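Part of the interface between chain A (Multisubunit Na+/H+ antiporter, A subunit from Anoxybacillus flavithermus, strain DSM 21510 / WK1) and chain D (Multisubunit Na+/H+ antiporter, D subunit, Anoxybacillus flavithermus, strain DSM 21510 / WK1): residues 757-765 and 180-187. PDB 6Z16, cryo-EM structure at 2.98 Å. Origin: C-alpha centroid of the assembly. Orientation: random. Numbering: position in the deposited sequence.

Chain A, residues 757-765: GKHFDSISQ
Chain D, residues 180-187: LYAVTGTL

The contact between the two stretches is modest, burying 339 Å² summed over both sides, and pairs a chain D helix and the turn that follows it with an irregular, largely extended segment of chain A. The two backbones advance in the same sense, with CA atoms 5.5 Å apart for A:His759 and D:Val183, 5.6 Å for A:Phe760 and D:Thr184, and 4.4 Å for A:Ser762 and D:Gly185.

D:Leu180 (phi/psi -71/-29) lies in the helix, beyond reach of chain A, with chi1 t and chi2 p. D:Tyr181 (-70/-35) supplies the one hydrogen bond across the contact. Its CA-to-CB bond points sideways, but chi1 t and chi2 of 73° carry the phenol closer to chain A, where A:Ser762 OG donates to D:Tyr181 OH at 3.1 Å. A:Ser762 is fully extended (-179/-180) with chi1 t; its short hydroxymethyl suits this close approach, while the long tyrosine spans the gap from the helix. D:Ala182 (-69/-31) points away and makes no contact.

D:Val183 (-77/-52, chi1 t) also directs its side chain away and meets chain A through its carbonyl: D:Val183 O lies 3.7 Å from A:His759 CA and 3.8 Å from A:Phe760 N. The side chains of A:His759 (-161/153, chi1 p) and A:Phe760 (-101/146, chi1 m, chi2 -76°) start sideways and their ends lead away, so the rings stay clear while A:His759 CB lies 3.8 Å from D:Val183 O and A:Phe760 CB 3.7 Å from D:Thr184 O. D:Thr184 (-95/-52, chi1 p) likewise points away, turning back on its own helix: D:Thr184 N and D:Thr184 OG1 both donate to D:Leu180 O, at 2.9 Å and a very short 2.4 Å. D:Thr184 O comes within 3.1 Å of A:Phe760 O, two acceptors without a hydrogen bond.

At D:Gly185 the chain leaves helical geometry with phi/psi 103/-2. Glycine fits doubly here: a CB would be jammed against the preceding carbonyl and would lie 3.1 Å from A:Asp761 O, 3.2 Å from A:Phe760 O and 3.4 Å from A:Ser762 CA. A:Asp761 (-65/-77, chi1 m) points away and interrupts the extended run. A:Ser762 CA lies 3.9 Å and A:Ile763 CG1 3.6 Å from D:Gly185 O.

D:Thr186 then extends (-123/179, chi1 p), its methyl packing against buried A:Ile763, with D:Thr186 CG2 3.7 Å from A:Ile763 CG2. A:Ile763 (-125/29, chi1 p, chi2 t) begins sideways, but its end comes nearer, making a small apolar contact beside the polar backbone. D:Leu187 (-138/-15, chi1 t, chi2 p) is buried but makes no direct contact with the chain A stretch.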

# COMPACT_ATOMS: atom_id res chain seq x y z
N GLY A 757 14.23 60.18 0.44
CA GLY A 757 13.97 61.34 -0.39
C GLY A 757 12.62 61.27 -1.09
O GLY A 757 11.63 60.86 -0.49
N LYS A 758 12.57 61.69 -2.35
CA LYS A 758 11.39 61.51 -3.18
C LYS A 758 11.51 60.21 -3.97
O LYS A 758 12.61 59.70 -4.20
CB LYS A 758 11.20 62.68 -4.14
CG LYS A 758 10.82 63.97 -3.46
CD LYS A 758 10.52 65.06 -4.47
CE LYS A 758 10.21 66.38 -3.77
NZ LYS A 758 8.96 66.30 -2.99
N HIS A 759 10.37 59.68 -4.39
CA HIS A 759 10.39 58.33 -4.94
C HIS A 759 9.15 58.04 -5.78
O HIS A 759 8.08 58.60 -5.55
CB HIS A 759 10.50 57.29 -3.83
CG HIS A 759 9.39 57.34 -2.83
ND1 HIS A 759 8.17 56.73 -3.03
CD2 HIS A 759 9.33 57.90 -1.59
CE1 HIS A 759 7.40 56.93 -1.98
NE2 HIS A 759 8.07 57.63 -1.09
N PHE A 760 9.34 57.13 -6.73
CA PHE A 760 8.27 56.32 -7.29
C PHE A 760 8.32 54.94 -6.64
O PHE A 760 9.40 54.45 -6.32
CB PHE A 760 8.40 56.19 -8.81
CG PHE A 760 8.17 57.47 -9.55
CD1 PHE A 760 6.89 57.96 -9.74
CD2 PHE A 760 9.23 58.18 -10.08
CE1 PHE A 760 6.67 59.14 -10.42
CE2 PHE A 760 9.02 59.35 -10.77
CZ PHE A 760 7.74 59.83 -10.94
N ASP A 761 7.14 54.34 -6.45
CA ASP A 761 6.99 53.26 -5.48
C ASP A 761 7.76 51.98 -5.80
O ASP A 761 8.85 51.79 -5.23
CB ASP A 761 5.50 52.92 -5.35
CG ASP A 761 4.70 54.02 -4.69
OD1 ASP A 761 5.27 54.76 -3.85
OD2 ASP A 761 3.50 54.16 -5.00
N SER A 762 7.28 51.17 -6.75
CA SER A 762 7.90 49.91 -7.18
C SER A 762 7.10 49.28 -8.31
O SER A 762 6.06 49.81 -8.72
CB SER A 762 8.03 48.89 -6.05
OG SER A 762 8.73 47.75 -6.51
N ILE A 763 7.55 48.12 -8.78
CA ILE A 763 6.86 47.37 -9.83
C ILE A 763 6.58 45.94 -9.39
O ILE A 763 6.49 45.03 -10.23
CB ILE A 763 7.67 47.36 -11.13
CG1 ILE A 763 9.10 46.87 -10.87
CG2 ILE A 763 7.62 48.71 -11.80
CD1 ILE A 763 9.86 46.49 -12.10
N SER A 764 6.41 45.71 -8.10
CA SER A 764 6.18 44.36 -7.60
C SER A 764 4.72 44.04 -7.35
O SER A 764 4.42 42.94 -6.89
CB SER A 764 6.99 44.12 -6.34
OG SER A 764 8.37 44.13 -6.63
N GLN A 765 3.81 44.97 -7.62
CA GLN A 765 2.39 44.64 -7.59
C GLN A 765 2.03 43.69 -8.72
O GLN A 765 1.16 42.83 -8.57
CB GLN A 765 1.56 45.92 -7.66
CG GLN A 765 0.06 45.75 -7.52
CD GLN A 765 -0.35 45.24 -6.16
OE1 GLN A 765 -0.74 44.08 -6.01
NE2 GLN A 765 -0.28 46.10 -5.16
N LEU D 180 20.01 53.00 -6.52
CA LEU D 180 19.15 53.44 -7.61
C LEU D 180 17.79 52.74 -7.58
O LEU D 180 16.79 53.33 -8.00
CB LEU D 180 19.86 53.21 -8.95
CG LEU D 180 19.21 53.77 -10.21
CD1 LEU D 180 19.03 55.27 -10.10
CD2 LEU D 180 20.09 53.45 -11.38
N TYR D 181 17.73 51.51 -7.06
CA TYR D 181 16.44 50.85 -6.89
C TYR D 181 15.63 51.51 -5.79
O TYR D 181 14.40 51.59 -5.88
CB TYR D 181 16.62 49.36 -6.60
CG TYR D 181 15.29 48.65 -6.44
CD1 TYR D 181 14.49 48.38 -7.54
CD2 TYR D 181 14.84 48.26 -5.18
CE1 TYR D 181 13.28 47.73 -7.39
CE2 TYR D 181 13.62 47.62 -5.03
CZ TYR D 181 12.85 47.36 -6.14
OH TYR D 181 11.64 46.72 -6.00
N ALA D 182 16.31 51.97 -4.74
CA ALA D 182 15.58 52.68 -3.69
C ALA D 182 15.06 54.02 -4.15
O ALA D 182 14.01 54.47 -3.68
CB ALA D 182 16.47 52.88 -2.48
N VAL D 183 15.76 54.68 -5.08
CA VAL D 183 15.25 55.95 -5.59
C VAL D 183 14.12 55.73 -6.59
O VAL D 183 13.04 56.31 -6.46
CB VAL D 183 16.39 56.78 -6.21
CG1 VAL D 183 15.84 58.04 -6.79
CG2 VAL D 183 17.43 57.09 -5.17
N THR D 184 14.35 54.88 -7.60
CA THR D 184 13.45 54.74 -8.74
C THR D 184 12.42 53.63 -8.59
O THR D 184 11.23 53.86 -8.78
CB THR D 184 14.27 54.52 -10.02
OG1 THR D 184 15.17 53.43 -9.81
CG2 THR D 184 15.04 55.76 -10.38
N GLY D 185 12.87 52.41 -8.29
CA GLY D 185 11.97 51.30 -8.12
C GLY D 185 11.92 50.32 -9.27
O GLY D 185 11.19 49.32 -9.18
N THR D 186 12.65 50.55 -10.35
CA THR D 186 12.69 49.66 -11.51
C THR D 186 14.12 49.23 -11.78
O THR D 186 15.06 49.62 -11.10
CB THR D 186 12.10 50.33 -12.75
OG1 THR D 186 12.79 51.55 -12.99
CG2 THR D 186 10.67 50.62 -12.55
N LEU D 187 14.26 48.39 -12.80
CA LEU D 187 15.56 47.79 -13.08
C LEU D 187 15.93 47.76 -14.56
O LEU D 187 17.10 47.57 -14.87
CB LEU D 187 15.59 46.38 -12.48
CG LEU D 187 16.90 45.64 -12.24
CD1 LEU D 187 17.78 46.43 -11.30
CD2 LEU D 187 16.60 44.29 -11.63